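Local coordinates for protein caltubin, EF-hand (Lymnaea stagnalis, PDB 6VAN) that probably binds calcium through its EF-hand loops, which hold strontium ions in this crystal, at residues A[27-30]-A[31-35]; A[61-64]-A[65-69]; A[93-97]-A[98-102]. All blocks are in the same frame, centred on the assembly; numbering follows the deposited sequence.

Contact 1 (A[27-30]-A[31-35]); sequences DEVK and NYIRR. With SR (strontium ion), chain C.
Lys30 sets its CG anti to the backbone N (chi1 -166°) and runs extended, while Arg34, one helical turn on, is extended from CG to NE. Lys30 CE lies over one face of the Arg34 guanidinium, toward its rim, 3.6 Å from Arg34 NH2. The like-charged ends are close, Lys30 NZ standing 3.8 Å from Arg34 NH2, the salt bridge from Lys30 to Asp42 probably easing this. Shortened to an alanine here, the chain is likely to leave Asp42 without its charge partner and the Arg34 guanidinium without the methylene over its face. This is the exiting helix of an EF-hand: Glu28 sends an extended chain back to the strontium ion, which OE1 and OE2 both bind at 2.6 Å, alongside Asp17, Asp21 and the backbone O of Gln23; Glu28 OE1 is also hydrogen-bonded to Thr25 OG1. On the buried side Val29 CG1 and Ile33 CD1 lie side by side at 4.1 Å, Val29 also packing on helix 42-52. The backbone keeps helical bonds, such as Ile33 N to Val29 O at 2.9 Å. Arg35 NH1 curls back to Tyr32 O (2.9 Å) from the face of the Tyr32 carbonyl plane opposite to that used by Arg35 N.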
loop_
_atom_site.group_PDB
_atom_site.type_symbol
_atom_site.label_atom_id
_atom_site.label_comp_id
_atom_site.label_asym_id
_atom_site.label_seq_id
_atom_site.Cartn_x
_atom_site.Cartn_y
_atom_site.Cartn_z
ATOM N N ASP A 27 -6.463 -11.258 -10.050
ATOM C CA ASP A 27 -5.417 -12.211 -9.587
ATOM C C ASP A 27 -4.059 -11.503 -9.524
ATOM O O ASP A 27 -3.212 -11.912 -8.721
ATOM C CB ASP A 27 -5.382 -13.464 -10.462
ATOM C CG ASP A 27 -6.516 -14.427 -10.148
ATOM O OD1 ASP A 27 -6.628 -14.842 -8.963
ATOM O OD2 ASP A 27 -7.303 -14.726 -11.069
ATOM N N GLU A 28 -3.879 -10.455 -10.317
ATOM C CA GLU A 28 -2.618 -9.688 -10.348
ATOM C C GLU A 28 -2.551 -8.789 -9.120
ATOM O O GLU A 28 -1.493 -8.791 -8.454
ATOM C CB GLU A 28 -2.560 -8.860 -11.609
ATOM C CG GLU A 28 -2.746 -9.697 -12.847
ATOM C CD GLU A 28 -2.719 -8.849 -14.094
ATOM O OE1 GLU A 28 -3.835 -8.550 -14.637
ATOM O OE2 GLU A 28 -1.625 -8.488 -14.497
ATOM N N VAL A 29 -3.664 -8.123 -8.804
ATOM C CA VAL A 29 -3.740 -7.237 -7.604
ATOM C C VAL A 29 -3.618 -8.155 -6.388
ATOM O O VAL A 29 -2.891 -7.814 -5.467
ATOM C CB VAL A 29 -5.007 -6.375 -7.582
ATOM C CG1 VAL A 29 -5.133 -5.570 -6.291
ATOM C CG2 VAL A 29 -5.057 -5.446 -8.792
ATOM N N LYS A 30 -4.259 -9.323 -6.408
ATOM C CA LYS A 30 -4.219 -10.293 -5.276
ATOM C C LYS A 30 -2.792 -10.772 -5.036
ATOM O O LYS A 30 -2.364 -10.717 -3.883
ATOM C CB LYS A 30 -5.157 -11.467 -5.536
ATOM C CG LYS A 30 -5.415 -12.309 -4.305
ATOM C CD LYS A 30 -6.585 -13.215 -4.456
ATOM C CE LYS A 30 -6.795 -14.100 -3.251
ATOM N NZ LYS A 30 -7.907 -15.045 -3.499
ATOM N N ASN A 31 -2.069 -11.190 -6.070
ATOM C CA ASN A 31 -0.663 -11.651 -5.970
ATOM C C ASN A 31 0.213 -10.507 -5.447
ATOM O O ASN A 31 1.130 -10.787 -4.663
ATOM C CB ASN A 31 -0.216 -12.255 -7.297
ATOM C CG ASN A 31 -0.709 -13.678 -7.452
ATOM O OD1 ASN A 31 -1.483 -14.169 -6.622
ATOM N ND2 ASN A 31 -0.259 -14.355 -8.499
ATOM N N TYR A 32 -0.112 -9.272 -5.818
ATOM C CA TYR A 32 0.546 -8.049 -5.295
ATOM C C TYR A 32 0.338 -7.956 -3.773
ATOM O O TYR A 32 1.323 -7.979 -3.009
ATOM C CB TYR A 32 0.025 -6.827 -6.045
ATOM C CG TYR A 32 0.378 -5.529 -5.389
ATOM C CD1 TYR A 32 1.691 -5.116 -5.323
ATOM C CD2 TYR A 32 -0.598 -4.727 -4.821
ATOM C CE1 TYR A 32 2.029 -3.912 -4.733
ATOM C CE2 TYR A 32 -0.277 -3.523 -4.217
ATOM C CZ TYR A 32 1.045 -3.129 -4.162
ATOM O OH TYR A 32 1.388 -1.946 -3.577
ATOM N N ILE A 33 -0.910 -7.884 -3.323
ATOM C CA ILE A 33 -1.213 -7.688 -1.874
ATOM C C ILE A 33 -0.768 -8.926 -1.086
ATOM O O ILE A 33 -0.355 -8.763 0.076
ATOM C CB ILE A 33 -2.689 -7.343 -1.647
ATOM C CG1 ILE A 33 -3.053 -6.017 -2.332
ATOM C CG2 ILE A 33 -3.019 -7.325 -0.163
ATOM C CD1 ILE A 33 -4.507 -5.659 -2.255
ATOM N N ARG A 34 -0.816 -10.117 -1.676
ATOM C CA ARG A 34 -0.480 -11.376 -0.961
ATOM C C ARG A 34 0.976 -11.375 -0.507
ATOM O O ARG A 34 1.252 -12.068 0.488
ATOM C CB ARG A 34 -0.712 -12.596 -1.851
ATOM C CG ARG A 34 -2.043 -13.276 -1.608
ATOM C CD ARG A 34 -2.166 -14.567 -2.417
ATOM N NE ARG A 34 -3.349 -15.338 -2.054
ATOM C CZ ARG A 34 -3.826 -16.374 -2.738
ATOM N NH1 ARG A 34 -3.222 -16.773 -3.847
ATOM N NH2 ARG A 34 -4.919 -16.997 -2.316
ATOM N N ARG A 35 1.861 -10.661 -1.205
ATOM C CA ARG A 35 3.284 -10.531 -0.814
ATOM C C ARG A 35 3.347 -10.119 0.665
ATOM O O ARG A 35 4.153 -10.697 1.376
ATOM C CB ARG A 35 4.022 -9.533 -1.706
ATOM C CG ARG A 35 4.353 -10.071 -3.095
ATOM C CD ARG A 35 4.609 -8.998 -4.147
ATOM N NE ARG A 35 5.467 -7.881 -3.719
ATOM C CZ ARG A 35 5.042 -6.663 -3.345
ATOM N NH1 ARG A 35 3.753 -6.362 -3.329
ATOM N NH2 ARG A 35 5.919 -5.742 -2.979
HETATM SR SR SR C . -2.517 -7.743 -16.773
HETATM O O HOH W 1 -4.876 -8.293 -17.833
#

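Contact 2 (A[61-64]-A[65-69]); sequences DFVP and EYVHD. With SR (strontium ion), chain D.
Asp61 leaves a short strand and occupies the N-cap position of helix 62-71, whose first turn is widened to a pi-type turn: Tyr66 N bonds to Asp61 O at 3.0 Å and Val67 N to Phe62 O, each five residues back. The peptide before Pro64 is cis, and by His68 N to Pro64 O the spacing has returned to four. This ends an EF-hand loop and starts its exiting helix; counting from Asp53, Glu65 is thirteenth, not twelfth as in the canonical loop, consistent with the extra residue taken up by the five-residue spacing. Asp61 OD2 binds the strontium ion at 2.4 Å, and Glu65 grips it with both carboxylate oxygens; Asp53, Asn55, Asn57 and Ala59 complete the site. The two carboxylates, turned 50° apart, bring Asp61 OD2 and Glu65 OE1 to 3.1 Å, which the shared cation probably makes tolerable. Asp61 OD1 is held by Gln23 of the neighbouring loop. Glu65 OE1 also accepts the Asp61 backbone N-H at 2.9 Å, on its anti side but 34° out of the carboxylate plane. The Phe62 and Tyr66 rings meet rim to rim, their planes at 34° and Phe62 CD1 3.7 Å from Tyr66 CD2. Val63 CG1 and Val67 CG2 run side by side, and the same Val67 methyl makes a CH-pi contact over one face of Phe62, 3.8 Å from the ring centroid.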
loop_
_atom_site.group_PDB
_atom_site.type_symbol
_atom_site.label_atom_id
_atom_site.label_comp_id
_atom_site.label_asym_id
_atom_site.label_seq_id
_atom_site.Cartn_x
_atom_site.Cartn_y
_atom_site.Cartn_z
ATOM N N ASP A 61 -6.398 0.209 -14.755
ATOM C CA ASP A 61 -5.800 0.518 -16.066
ATOM C C ASP A 61 -4.618 1.455 -15.824
ATOM O O ASP A 61 -4.821 2.466 -15.150
ATOM C CB ASP A 61 -6.873 1.102 -16.964
ATOM C CG ASP A 61 -8.014 0.116 -17.162
ATOM O OD1 ASP A 61 -7.800 -0.856 -17.902
ATOM O OD2 ASP A 61 -9.092 0.384 -16.651
ATOM N N PHE A 62 -3.442 1.155 -16.359
ATOM C CA PHE A 62 -2.292 2.084 -16.235
ATOM C C PHE A 62 -2.744 3.469 -16.706
ATOM O O PHE A 62 -2.562 4.438 -15.998
ATOM C CB PHE A 62 -1.069 1.611 -17.006
ATOM C CG PHE A 62 0.079 2.568 -16.879
ATOM C CD1 PHE A 62 0.784 2.660 -15.689
ATOM C CD2 PHE A 62 0.407 3.429 -17.907
ATOM C CE1 PHE A 62 1.808 3.585 -15.549
ATOM C CE2 PHE A 62 1.435 4.353 -17.762
ATOM C CZ PHE A 62 2.142 4.410 -16.591
ATOM N N VAL A 63 -3.361 3.535 -17.880
ATOM C CA VAL A 63 -4.000 4.791 -18.348
ATOM C C VAL A 63 -5.492 4.535 -18.528
ATOM O O VAL A 63 -5.872 3.531 -19.136
ATOM C CB VAL A 63 -3.302 5.353 -19.602
ATOM C CG1 VAL A 63 -2.021 6.057 -19.216
ATOM C CG2 VAL A 63 -3.007 4.300 -20.633
ATOM N N PRO A 64 -6.376 5.422 -18.022
ATOM C CA PRO A 64 -5.983 6.658 -17.324
ATOM C C PRO A 64 -5.744 6.552 -15.807
ATOM O O PRO A 64 -5.261 7.497 -15.224
ATOM C CB PRO A 64 -7.224 7.535 -17.488
ATOM C CG PRO A 64 -8.359 6.543 -17.476
ATOM C CD PRO A 64 -7.825 5.341 -18.220
ATOM N N GLU A 65 -6.109 5.410 -15.198
ATOM C CA GLU A 65 -6.388 5.313 -13.737
ATOM C C GLU A 65 -5.108 5.410 -12.918
ATOM O O GLU A 65 -5.081 6.250 -11.985
ATOM C CB GLU A 65 -7.145 4.017 -13.440
ATOM C CG GLU A 65 -8.499 4.022 -14.102
ATOM C CD GLU A 65 -9.264 2.723 -14.144
ATOM O OE1 GLU A 65 -8.678 1.677 -13.866
ATOM O OE2 GLU A 65 -10.455 2.799 -14.467
ATOM N N TYR A 66 -4.101 4.601 -13.189
ATOM C CA TYR A 66 -2.866 4.606 -12.369
ATOM C C TYR A 66 -2.174 5.954 -12.563
ATOM O O TYR A 66 -1.743 6.542 -11.561
ATOM C CB TYR A 66 -1.958 3.428 -12.712
ATOM C CG TYR A 66 -0.823 3.186 -11.750
ATOM C CD1 TYR A 66 -1.042 2.586 -10.518
ATOM C CD2 TYR A 66 0.481 3.483 -12.089
ATOM C CE1 TYR A 66 0.005 2.326 -9.640
ATOM C CE2 TYR A 66 1.535 3.226 -11.232
ATOM C CZ TYR A 66 1.300 2.652 -10.000
ATOM O OH TYR A 66 2.360 2.421 -9.152
ATOM N N VAL A 67 -2.092 6.462 -13.782
ATOM C CA VAL A 67 -1.384 7.746 -14.028
ATOM C C VAL A 67 -2.145 8.861 -13.318
ATOM O O VAL A 67 -1.488 9.693 -12.640
ATOM C CB VAL A 67 -1.201 8.026 -15.526
ATOM C CG1 VAL A 67 -0.694 9.438 -15.757
ATOM C CG2 VAL A 67 -0.268 7.020 -16.159
ATOM N N HIS A 68 -3.471 8.897 -13.429
ATOM C CA HIS A 68 -4.305 9.953 -12.797
ATOM C C HIS A 68 -4.030 9.958 -11.290
ATOM O O HIS A 68 -3.723 11.038 -10.743
ATOM C CB HIS A 68 -5.795 9.775 -13.114
ATOM C CG HIS A 68 -6.637 10.802 -12.441
ATOM N ND1 HIS A 68 -6.767 12.084 -12.938
ATOM C CD2 HIS A 68 -7.340 10.765 -11.290
ATOM C CE1 HIS A 68 -7.537 12.792 -12.129
ATOM N NE2 HIS A 68 -7.908 12.002 -11.120
ATOM N N ASP A 69 -4.077 8.785 -10.666
ATOM C CA ASP A 69 -3.942 8.596 -9.198
ATOM C C ASP A 69 -2.558 9.035 -8.732
ATOM O O ASP A 69 -2.429 9.662 -7.686
ATOM C CB ASP A 69 -4.162 7.139 -8.800
HETATM SR SR SR D . -10.523 0.367 -14.789
#

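Contact 3 (A[93-97]-A[98-102]). With SR (strontium ion), chain E.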
loop_
_atom_site.group_PDB
_atom_site.type_symbol
_atom_site.label_atom_id
_atom_site.label_comp_id
_atom_site.label_asym_id
_atom_site.label_seq_id
_atom_site.Cartn_x
_atom_site.Cartn_y
_atom_site.Cartn_z
ATOM N N SER A 93 -7.041 -3.605 14.221
ATOM C CA SER A 93 -7.141 -2.119 14.119
ATOM C C SER A 93 -5.921 -1.422 14.751
ATOM O O SER A 93 -5.953 -0.219 15.020
ATOM C CB SER A 93 -8.452 -1.583 14.650
ATOM O OG SER A 93 -9.476 -1.830 13.695
ATOM N N PHE A 94 -4.809 -2.130 14.861
ATOM C CA PHE A 94 -3.487 -1.545 15.188
ATOM C C PHE A 94 -2.461 -2.155 14.257
ATOM O O PHE A 94 -2.636 -3.296 13.871
ATOM C CB PHE A 94 -3.044 -1.843 16.621
ATOM C CG PHE A 94 -3.952 -1.304 17.686
ATOM C CD1 PHE A 94 -3.914 0.040 18.017
ATOM C CD2 PHE A 94 -4.852 -2.139 18.338
ATOM C CE1 PHE A 94 -4.744 0.550 19.007
ATOM C CE2 PHE A 94 -5.692 -1.629 19.324
ATOM C CZ PHE A 94 -5.635 -0.290 19.651
ATOM N N VAL A 95 -1.452 -1.370 13.876
ATOM C CA VAL A 95 -0.276 -1.925 13.152
ATOM C C VAL A 95 0.874 -1.949 14.143
ATOM O O VAL A 95 1.313 -0.889 14.575
ATOM C CB VAL A 95 0.032 -1.173 11.837
ATOM C CG1 VAL A 95 -1.087 -1.412 10.830
ATOM C CG2 VAL A 95 0.289 0.325 12.002
ATOM N N THR A 96 1.335 -3.137 14.497
ATOM C CA THR A 96 2.445 -3.267 15.447
ATOM C C THR A 96 3.782 -3.049 14.745
ATOM O O THR A 96 3.895 -3.206 13.526
ATOM C CB THR A 96 2.483 -4.644 16.097
ATOM O OG1 THR A 96 2.734 -5.599 15.088
ATOM C CG2 THR A 96 1.209 -5.025 16.803
ATOM N N GLU A 97 4.794 -2.785 15.531
ATOM C CA GLU A 97 6.147 -2.712 14.998
ATOM C C GLU A 97 6.417 -3.982 14.206
ATOM O O GLU A 97 6.902 -3.883 13.090
ATOM C CB GLU A 97 7.131 -2.533 16.138
ATOM C CG GLU A 97 8.553 -2.395 15.673
ATOM C CD GLU A 97 9.510 -2.064 16.789
ATOM O OE1 GLU A 97 9.348 -0.993 17.391
ATOM O OE2 GLU A 97 10.409 -2.873 17.028
ATOM N N ALA A 98 6.106 -5.165 14.735
ATOM C CA ALA A 98 6.458 -6.425 14.048
ATOM C C ALA A 98 5.685 -6.569 12.735
ATOM O O ALA A 98 6.273 -7.017 11.735
ATOM C CB ALA A 98 6.211 -7.605 14.938
ATOM N N GLU A 99 4.403 -6.214 12.705
ATOM C CA GLU A 99 3.612 -6.284 11.456
ATOM C C GLU A 99 4.239 -5.354 10.405
ATOM O O GLU A 99 4.364 -5.776 9.224
ATOM C CB GLU A 99 2.157 -5.859 11.682
ATOM C CG GLU A 99 1.341 -6.924 12.388
ATOM C CD GLU A 99 -0.048 -6.452 12.808
ATOM O OE1 GLU A 99 -0.218 -5.263 13.207
ATOM O OE2 GLU A 99 -0.994 -7.289 12.790
ATOM N N LEU A 100 4.622 -4.129 10.795
ATOM C CA LEU A 100 5.181 -3.151 9.839
ATOM C C LEU A 100 6.528 -3.639 9.305
ATOM O O LEU A 100 6.789 -3.436 8.106
ATOM C CB LEU A 100 5.287 -1.801 10.523
ATOM C CG LEU A 100 3.962 -1.115 10.861
ATOM C CD1 LEU A 100 4.206 0.013 11.846
ATOM C CD2 LEU A 100 3.291 -0.622 9.585
ATOM N N VAL A 101 7.337 -4.251 10.151
ATOM C CA VAL A 101 8.678 -4.760 9.738
ATOM C C VAL A 101 8.478 -5.917 8.770
ATOM O O VAL A 101 9.125 -5.938 7.718
ATOM C CB VAL A 101 9.519 -5.163 10.949
ATOM C CG1 VAL A 101 10.737 -5.950 10.524
ATOM C CG2 VAL A 101 9.892 -3.966 11.790
ATOM N N LYS A 102 7.575 -6.834 9.078
ATOM C CA LYS A 102 7.318 -7.967 8.165
ATOM C C LYS A 102 6.852 -7.451 6.812
ATOM O O LYS A 102 7.283 -7.989 5.772
ATOM C CB LYS A 102 6.312 -8.949 8.747
ATOM C CG LYS A 102 6.173 -10.242 7.958
HETATM SR SR SR E . -2.602 -5.719 13.974
HETATM O O HOH W 2 -1.632 -6.370 16.141
#
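Metal bonds first join the two segments: Phe94 offers its backbone O to the strontium ion at 2.4 Å, and Glu99 reaches it with OE1 and OE2 together. A water adds another ligand, and Asp88, Asn90 and Asp92 from earlier in the loop complete the sphere. Among the hydrogen bonds, two run in opposite directions between Thr96 and Glu99. Thr96 OG1, placed between its backbone N and carbonyl carbon (chi1 64°), accepts from Glu99 N at 3.0 Å and caps the helix. In return Thr96 N donates to Glu99 OE1 at 2.9 Å, nearly straight, on the anti side of the carboxylate and 19° out of its plane. That oxygen is thus tied to both metal and backbone, which restrains the turn of the carboxylate. The helix then continues with Leu100 N to Thr96 O and Val101 N to Glu97 O, while the carboxylate of Glu97 is engaged by Gln119. Apolar contact comes from Val95 and Leu100, whose side chains cross at about a right angle, Val95 CG2 lying 3.9 Å from Leu100 CD1. Both also touch helix 77-87, and Leu100 reaches Val118 on helix 111-122. The reciprocal Thr96–Glu99 bonds form a capping box, set where an EF-hand loop passes from its short strand into the exiting helix, with the bidentate glutamate as the last metal ligand.

How the contacts relate
From the N terminus the three contacts follow in series, none crossing or enclosing another, and each closes a local turn in the helix leaving a metal loop. Contact 1 belongs to helix 26-34 and contact 2 to helix 62-71; strands 23-24 and 60-61, which precede these helices, pair antiparallel and join their loops. Contact 3 starts helix 97-106 in the other half, where strand 95-96 pairs with 132-133. Contacts 2 and 3 lie on opposite sides of the chain's centre, their centres 30 Å apart. Contact 1 comes within about 6 Å of contact 3, nearest atoms, without touching, and its Tyr32 and Ile33 reach helix 77-87, linking the halves.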